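Local coordinates for type III secretion system effector protein ExoU (Pseudomonas fluorescens, PDB 4QMK), which probably acts as a patatin-like phospholipase delivered into host cells by type III secretion and held at the plasma membrane by a phosphatidylinositol 4,5-bisphosphate-binding domain, at residues G253-V258 against V580-L585; V595-R600 against D619-H624. All coordinates share one frame; numbering follows the deposited sequence.

How the contacts relate
Contact 1 joins strand 254-260, at an end of the mixed sheet within the patatin-like phospholipase region, to the C-terminal end of helix 555-585. Contact 2 lies farther along the chain, between helices 592-606 and 611-624. The two come in series, with centres about 15 Å apart on the same side of the chain's centre. They meet directly where helix 592-606 packs on helix 555-585: Ser-584 CB lies 3.5 Å from Leu-598 CD1, so the two contacts abut through this pair, one residue from each. The pair thus runs from the phospholipase sheet into the C-terminal helices, which are probably the part concerned with membrane localization.

Contact 1: residues G253-V258 against V580-L585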
ATOM      1  N   GLY A 253      18.515   7.862 -20.472  1.00 45.64           N
ATOM      2  CA  GLY A 253      19.811   7.386 -20.949  1.00 45.08           C
ATOM      3  C   GLY A 253      20.443   6.216 -20.206  1.00 46.53           C
ATOM      4  O   GLY A 253      21.526   5.759 -20.591  1.00 45.17           O
ATOM      5  N   ARG A 254      19.767   5.693 -19.172  1.00 45.35           N
ATOM      6  CA  ARG A 254      20.296   4.577 -18.383  1.00 42.67           C
ATOM      7  C   ARG A 254      19.266   3.425 -18.335  1.00 37.42           C
ATOM      8  O   ARG A 254      18.098   3.661 -18.115  1.00 34.94           O
ATOM      9  CB  ARG A 254      20.603   5.063 -16.963  1.00 45.51           C
ATOM     10  CG  ARG A 254      21.663   6.127 -16.935  1.00 57.80           C
ATOM     11  CD  ARG A 254      21.542   7.146 -15.798  1.00 68.91           C
ATOM     12  NE  ARG A 254      22.070   6.684 -14.513  1.00 85.82           N
ATOM     13  CZ  ARG A 254      23.298   6.940 -14.065  1.00 94.86           C
ATOM     14  NH1 ARG A 254      24.163   7.659 -14.788  1.00 97.57           N
ATOM     15  NH2 ARG A 254      23.661   6.478 -12.878  1.00 97.93           N
ATOM     16  N   PRO A 255      19.721   2.186 -18.492  1.00 32.64           N
ATOM     17  CA  PRO A 255      18.839   1.071 -18.280  1.00 31.36           C
ATOM     18  C   PRO A 255      18.484   0.871 -16.818  1.00 30.69           C
ATOM     19  O   PRO A 255      19.347   1.074 -15.934  1.00 30.58           O
ATOM     20  CB  PRO A 255      19.659  -0.132 -18.771  1.00 31.54           C
ATOM     21  CG  PRO A 255      21.075   0.283 -18.566  1.00 33.16           C
ATOM     22  CD  PRO A 255      21.096   1.765 -18.804  1.00 33.72           C
ATOM     23  N   GLN A 256      17.230   0.464 -16.586  1.00 28.42           N
ATOM     24  CA  GLN A 256      16.712   0.116 -15.250  1.00 29.36           C
ATOM     25  C   GLN A 256      16.024  -1.214 -15.268  1.00 25.79           C
ATOM     26  O   GLN A 256      15.205  -1.439 -16.109  1.00 23.60           O
ATOM     27  CB  GLN A 256      15.666   1.111 -14.744  1.00 30.64           C
ATOM     28  CG  GLN A 256      16.196   2.474 -14.432  1.00 36.11           C
ATOM     29  CD  GLN A 256      16.723   2.668 -13.016  1.00 37.17           C
ATOM     30  OE1 GLN A 256      16.891   3.786 -12.619  1.00 40.51           O
ATOM     31  NE2 GLN A 256      16.916   1.598 -12.246  1.00 40.42           N
ATOM     32  N   LEU A 257      16.366  -2.074 -14.324  1.00 26.28           N
ATOM     33  CA  LEU A 257      15.654  -3.304 -14.138  1.00 28.33           C
ATOM     34  C   LEU A 257      14.352  -2.995 -13.433  1.00 26.74           C
ATOM     35  O   LEU A 257      14.346  -2.440 -12.330  1.00 25.57           O
ATOM     36  CB  LEU A 257      16.341  -4.270 -13.203  1.00 32.52           C
ATOM     37  CG  LEU A 257      17.311  -5.376 -13.551  1.00 37.40           C
ATOM     38  CD1 LEU A 257      16.880  -6.008 -14.861  1.00 40.71           C
ATOM     39  CD2 LEU A 257      18.754  -4.964 -13.588  1.00 40.96           C
ATOM     40  N   VAL A 258      13.253  -3.367 -14.055  1.00 26.15           N
ATOM     41  CA  VAL A 258      11.962  -3.228 -13.438  1.00 27.55           C
ATOM     42  C   VAL A 258      11.582  -4.612 -12.912  1.00 27.06           C
ATOM     43  O   VAL A 258      11.797  -5.608 -13.593  1.00 32.05           O
ATOM     44  CB  VAL A 258      10.964  -2.749 -14.459  1.00 29.64           C
ATOM     45  CG1 VAL A 258       9.595  -2.585 -13.858  1.00 30.87           C
ATOM     46  CG2 VAL A 258      11.443  -1.457 -15.047  1.00 34.31           C
ATOM     47  N   VAL A 580      21.581   0.820  -8.206  1.00 28.19           N
ATOM     48  CA  VAL A 580      22.517   1.898  -8.339  1.00 27.53           C
ATOM     49  C   VAL A 580      23.668   1.566  -9.302  1.00 26.89           C
ATOM     50  O   VAL A 580      23.980   2.342 -10.224  1.00 32.40           O
ATOM     51  CB  VAL A 580      23.114   2.254  -6.987  1.00 28.83           C
ATOM     52  CG1 VAL A 580      24.129   3.362  -7.174  1.00 30.76           C
ATOM     53  CG2 VAL A 580      22.043   2.701  -6.032  1.00 28.64           C
ATOM     54  N   ILE A 581      24.262   0.399  -9.151  1.00 24.61           N
ATOM     55  CA  ILE A 581      25.345   0.050 -10.029  1.00 22.79           C
ATOM     56  C   ILE A 581      24.917  -0.292 -11.436  1.00 24.69           C
ATOM     57  O   ILE A 581      25.453   0.285 -12.406  1.00 26.57           O
ATOM     58  CB  ILE A 581      26.166  -1.048  -9.449  1.00 21.17           C
ATOM     59  CG1 ILE A 581      26.891  -0.507  -8.208  1.00 21.56           C
ATOM     60  CG2 ILE A 581      27.194  -1.473 -10.458  1.00 21.80           C
ATOM     61  CD1 ILE A 581      27.630  -1.573  -7.433  1.00 21.28           C
ATOM     62  N   TYR A 582      23.938  -1.192 -11.551  1.00 25.78           N
ATOM     63  CA  TYR A 582      23.454  -1.656 -12.825  1.00 27.72           C
ATOM     64  C   TYR A 582      23.243  -0.506 -13.861  1.00 24.55           C
ATOM     65  O   TYR A 582      23.852  -0.512 -14.887  1.00 22.37           O
ATOM     66  CB  TYR A 582      22.204  -2.487 -12.643  1.00 33.71           C
ATOM     67  CG  TYR A 582      21.602  -2.935 -13.966  1.00 42.46           C
ATOM     68  CD1 TYR A 582      22.179  -3.974 -14.704  1.00 50.89           C
ATOM     69  CD2 TYR A 582      20.528  -2.267 -14.528  1.00 46.94           C
ATOM     70  CE1 TYR A 582      21.667  -4.352 -15.952  1.00 54.98           C
ATOM     71  CE2 TYR A 582      20.017  -2.639 -15.774  1.00 50.39           C
ATOM     72  CZ  TYR A 582      20.585  -3.693 -16.466  1.00 50.73           C
ATOM     73  OH  TYR A 582      20.084  -4.093 -17.665  1.00 55.30           O
ATOM     74  N   PRO A 583      22.434   0.487 -13.549  1.00 23.48           N
ATOM     75  CA  PRO A 583      22.243   1.598 -14.463  1.00 25.82           C
ATOM     76  C   PRO A 583      23.477   2.378 -14.859  1.00 26.98           C
ATOM     77  O   PRO A 583      23.503   2.832 -16.012  1.00 27.42           O
ATOM     78  CB  PRO A 583      21.312   2.522 -13.729  1.00 24.33           C
ATOM     79  CG  PRO A 583      20.607   1.648 -12.808  1.00 25.10           C
ATOM     80  CD  PRO A 583      21.562   0.597 -12.394  1.00 25.39           C
ATOM     81  N   SER A 584      24.453   2.567 -13.949  1.00 26.43           N
ATOM     82  CA  SER A 584      25.678   3.303 -14.291  1.00 27.31           C
ATOM     83  C   SER A 584      26.564   2.439 -15.148  1.00 28.61           C
ATOM     84  O   SER A 584      27.148   2.886 -16.130  1.00 29.90           O
ATOM     85  CB  SER A 584      26.530   3.597 -13.060  1.00 32.88           C
ATOM     86  OG  SER A 584      26.335   4.878 -12.493  1.00 40.97           O
ATOM     87  N   LEU A 585      26.688   1.186 -14.736  1.00 28.19           N
ATOM     88  CA  LEU A 585      27.609   0.264 -15.372  1.00 28.43           C
ATOM     89  C   LEU A 585      27.236   0.021 -16.794  1.00 28.94           C
ATOM     90  O   LEU A 585      28.096  -0.005 -17.633  1.00 30.64           O
ATOM     91  CB  LEU A 585      27.645  -1.035 -14.559  1.00 29.25           C
ATOM     92  CG  LEU A 585      28.596  -2.160 -14.979  1.00 31.46           C
ATOM     93  CD1 LEU A 585      30.007  -1.673 -15.098  1.00 31.19           C
ATOM     94  CD2 LEU A 585      28.533  -3.303 -13.965  1.00 32.40           C
TER
HETATM   95  O   HOH W   1      22.934   4.811 -10.558  1.00 50.48           O
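Strand residues 254-258 run obliquely antiparallel to the helix end 580-585, their axes at 147° and 6.7 Å apart at closest approach, with the CA atoms of Pro-255 and Pro-583 nearest each other. At Pro-583 the helix is kinked, since a proline N has no hydrogen to give to the preceding turn. The CA of Pro-583 makes a CA-H...O contact with Pro-255 O at 3.3 Å, and its ring carbons CB and CG also lie against that oxygen. Tyr-582 extends toward the strand, CG anti to the backbone N (chi1 177°), and Leu-257 CD2 sits over the centre of the ring in a CH-pi contact, 3.3 Å from the centroid. Pro-255 CB meets ring atom CE2 of Tyr-582 at 3.9 Å. The polar side is led by Arg-254, whose side chain is poorly ordered. Its NH2 makes a weak bond to Ser-584 OG (3.1 Å, 121° at the hydrogen), and a water in the guanidinium plane links NH2 to Val-580 O. Thr-640 bonds both NH2 and OG, tying in helix 639-646. Beside it in the sheet, Gln-256 is joined to Gly-249 of strand 242-251 by backbone hydrogen bonding; helix 592-606 packs on Ile-581 and Leu-585.

Contact 2: residues V595-R600 against D619-H624; sequences VELLQR and DGIVKH
Two consecutive helices of the C-terminal helical region meet as a hairpin here, Leu-597 of helix 592-606 facing Ile-621 and His-624 of helix 611-624. The segment axes are nearly antiparallel, at 172°, and come no closer than 10.6 Å, a spacing bridged by side chains with no hydrogen bond between the segments. Leu-597 does most of the bridging. Its CG lies anti to the backbone N (chi1 175°), and from there both methyls reach the last turn of the facing helix: CD2 comes within 3.9 Å of His-624 C, and CD1 lies 4.1 Å from His-624 CB. The two side chains cross at about a right angle, and it is the CB of the histidine, not its ring, that receives the leucine. Over one face of the imidazole, toward its rim, lies Lys-623 CG. On the more buried side, Ile-621 CD1 points to both leucines of the facing helix, 4.5 Å from Leu-597 CG and 4.4 Å from Leu-598 CD2. These separations mark light apolar contact. Leu-598 continues onto Ile-581 and Leu-585 of helix 555-585, while Ile-621 packs on Thr-640 and Ala-644 of helix 639-646. Neighbouring antiparallel helices sharing an apolar interior in this way are typical of a four-helix bundle.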
ATOM      1  N   VAL A 595      33.711   1.752 -15.320  1.00 29.59           N
ATOM      2  CA  VAL A 595      33.236   0.347 -15.478  1.00 28.70           C
ATOM      3  C   VAL A 595      34.048  -0.571 -14.587  1.00 29.34           C
ATOM      4  O   VAL A 595      33.523  -1.430 -13.882  1.00 31.44           O
ATOM      5  CB  VAL A 595      33.318  -0.089 -16.984  1.00 28.34           C
ATOM      6  CG1 VAL A 595      33.126  -1.565 -17.196  1.00 27.23           C
ATOM      7  CG2 VAL A 595      32.293   0.687 -17.785  1.00 27.34           C
ATOM      8  N   GLU A 596      35.346  -0.357 -14.587  1.00 31.56           N
ATOM      9  CA  GLU A 596      36.268  -1.139 -13.763  1.00 33.31           C
ATOM     10  C   GLU A 596      35.941  -0.925 -12.270  1.00 29.69           C
ATOM     11  O   GLU A 596      35.866  -1.871 -11.511  1.00 28.15           O
ATOM     12  CB  GLU A 596      37.674  -0.686 -14.094  1.00 38.16           C
ATOM     13  CG  GLU A 596      38.816  -1.458 -13.472  1.00 47.76           C
ATOM     14  CD  GLU A 596      40.174  -0.953 -13.993  1.00 62.53           C
ATOM     15  OE1 GLU A 596      40.264   0.219 -14.488  1.00 70.80           O
ATOM     16  OE2 GLU A 596      41.158  -1.724 -13.925  1.00 66.77           O
ATOM     17  N   LEU A 597      35.726   0.325 -11.876  1.00 28.76           N
ATOM     18  CA  LEU A 597      35.412   0.681 -10.478  1.00 29.27           C
ATOM     19  C   LEU A 597      34.098   0.005 -10.010  1.00 28.68           C
ATOM     20  O   LEU A 597      34.064  -0.646  -8.986  1.00 26.75           O
ATOM     21  CB  LEU A 597      35.286   2.196 -10.357  1.00 29.75           C
ATOM     22  CG  LEU A 597      34.839   2.750  -9.012  1.00 32.30           C
ATOM     23  CD1 LEU A 597      35.965   2.624  -7.996  1.00 34.10           C
ATOM     24  CD2 LEU A 597      34.437   4.193  -9.133  1.00 33.45           C
ATOM     25  N   LEU A 598      33.040   0.162 -10.807  1.00 27.87           N
ATOM     26  CA  LEU A 598      31.755  -0.437 -10.531  1.00 26.63           C
ATOM     27  C   LEU A 598      31.797  -1.964 -10.483  1.00 28.58           C
ATOM     28  O   LEU A 598      31.165  -2.583  -9.604  1.00 28.34           O
ATOM     29  CB  LEU A 598      30.735   0.031 -11.551  1.00 26.87           C
ATOM     30  CG  LEU A 598      30.427   1.530 -11.416  1.00 27.00           C
ATOM     31  CD1 LEU A 598      29.548   2.004 -12.535  1.00 30.59           C
ATOM     32  CD2 LEU A 598      29.776   1.876 -10.103  1.00 27.85           C
ATOM     33  N   GLN A 599      32.548  -2.578 -11.395  1.00 29.49           N
ATOM     34  CA  GLN A 599      32.722  -4.015 -11.359  1.00 31.25           C
ATOM     35  C   GLN A 599      33.444  -4.470 -10.088  1.00 31.16           C
ATOM     36  O   GLN A 599      32.997  -5.409  -9.431  1.00 30.59           O
ATOM     37  CB  GLN A 599      33.439  -4.524 -12.596  1.00 35.53           C
ATOM     38  CG  GLN A 599      32.518  -4.724 -13.801  1.00 41.22           C
ATOM     39  CD  GLN A 599      33.290  -4.995 -15.083  1.00 48.32           C
ATOM     40  OE1 GLN A 599      34.470  -4.647 -15.210  1.00 53.23           O
ATOM     41  NE2 GLN A 599      32.627  -5.591 -16.042  1.00 53.42           N
ATOM     42  N   ARG A 600      34.526  -3.794  -9.735  1.00 30.35           N
ATOM     43  CA  ARG A 600      35.233  -4.101  -8.500  1.00 33.54           C
ATOM     44  C   ARG A 600      34.268  -3.962  -7.296  1.00 32.23           C
ATOM     45  O   ARG A 600      34.265  -4.806  -6.381  1.00 29.48           O
ATOM     46  CB  ARG A 600      36.453  -3.203  -8.330  1.00 40.37           C
ATOM     47  CG  ARG A 600      37.206  -3.517  -7.056  1.00 54.24           C
ATOM     48  CD  ARG A 600      38.632  -3.003  -6.815  1.00 67.35           C
ATOM     49  NE  ARG A 600      39.073  -3.604  -5.536  1.00 78.57           N
ATOM     50  CZ  ARG A 600      40.173  -3.284  -4.846  1.00 89.00           C
ATOM     51  NH1 ARG A 600      41.023  -2.357  -5.278  1.00 89.12           N
ATOM     52  NH2 ARG A 600      40.428  -3.915  -3.701  1.00 87.56           N
ATOM     53  N   ASP A 619      31.853   4.352   0.093  1.00 37.55           N
ATOM     54  CA  ASP A 619      32.755   5.483   0.231  1.00 39.48           C
ATOM     55  C   ASP A 619      33.750   5.525  -0.933  1.00 36.72           C
ATOM     56  O   ASP A 619      34.103   6.615  -1.392  1.00 36.78           O
ATOM     57  CB  ASP A 619      33.478   5.465   1.567  1.00 45.76           C
ATOM     58  CG  ASP A 619      32.520   5.669   2.770  1.00 55.43           C
ATOM     59  OD1 ASP A 619      31.420   6.265   2.574  1.00 54.39           O
ATOM     60  OD2 ASP A 619      32.888   5.245   3.925  1.00 71.16           O
ATOM     61  N   GLY A 620      34.167   4.360  -1.434  1.00 32.89           N
ATOM     62  CA  GLY A 620      35.074   4.290  -2.604  1.00 31.19           C
ATOM     63  C   GLY A 620      34.401   4.779  -3.905  1.00 31.12           C
ATOM     64  O   GLY A 620      35.041   5.381  -4.747  1.00 30.25           O
ATOM     65  N   ILE A 621      33.109   4.489  -4.086  1.00 29.69           N
ATOM     66  CA  ILE A 621      32.402   5.000  -5.235  1.00 28.88           C
ATOM     67  C   ILE A 621      32.420   6.537  -5.130  1.00 30.43           C
ATOM     68  O   ILE A 621      32.761   7.266  -6.069  1.00 29.63           O
ATOM     69  CB  ILE A 621      30.928   4.584  -5.250  1.00 28.13           C
ATOM     70  CG1 ILE A 621      30.735   3.068  -5.099  1.00 28.15           C
ATOM     71  CG2 ILE A 621      30.234   5.038  -6.521  1.00 26.56           C
ATOM     72  CD1 ILE A 621      31.513   2.237  -6.037  1.00 28.46           C
ATOM     73  N   VAL A 622      31.993   7.018  -3.986  1.00 30.94           N
ATOM     74  CA  VAL A 622      31.935   8.435  -3.745  1.00 32.70           C
ATOM     75  C   VAL A 622      33.265   9.101  -4.037  1.00 32.97           C
ATOM     76  O   VAL A 622      33.293  10.185  -4.571  1.00 34.21           O
ATOM     77  CB  VAL A 622      31.579   8.751  -2.279  1.00 33.80           C
ATOM     78  CG1 VAL A 622      31.842  10.227  -1.991  1.00 35.48           C
ATOM     79  CG2 VAL A 622      30.121   8.385  -1.957  1.00 32.19           C
ATOM     80  N   LYS A 623      34.353   8.448  -3.673  1.00 34.17           N
ATOM     81  CA  LYS A 623      35.683   9.018  -3.818  1.00 37.68           C
ATOM     82  C   LYS A 623      36.259   9.003  -5.243  1.00 40.41           C
ATOM     83  O   LYS A 623      36.933   9.953  -5.646  1.00 37.09           O
ATOM     84  CB  LYS A 623      36.622   8.270  -2.916  1.00 40.63           C
ATOM     85  CG  LYS A 623      38.003   8.864  -2.820  1.00 47.40           C
ATOM     86  CD  LYS A 623      38.789   8.195  -1.696  1.00 55.36           C
ATOM     87  CE  LYS A 623      40.031   8.988  -1.295  1.00 63.73           C
ATOM     88  NZ  LYS A 623      40.652   8.387  -0.062  1.00 68.09           N
ATOM     89  N   HIS A 624      35.952   7.955  -6.015  1.00 39.33           N
ATOM     90  CA  HIS A 624      36.557   7.799  -7.322  1.00 35.96           C
ATOM     91  C   HIS A 624      35.646   7.885  -8.525  1.00 34.44           C
ATOM     92  O   HIS A 624      36.132   8.091  -9.631  1.00 34.21           O
ATOM     93  CB  HIS A 624      37.250   6.458  -7.381  1.00 35.77           C
ATOM     94  CG  HIS A 624      38.287   6.265  -6.337  1.00 40.15           C
ATOM     95  ND1 HIS A 624      39.581   6.712  -6.484  1.00 44.14           N
ATOM     96  CD2 HIS A 624      38.239   5.622  -5.147  1.00 40.76           C
ATOM     97  CE1 HIS A 624      40.277   6.389  -5.406  1.00 46.42           C
ATOM     98  NE2 HIS A 624      39.487   5.714  -4.587  1.00 45.22           N
TER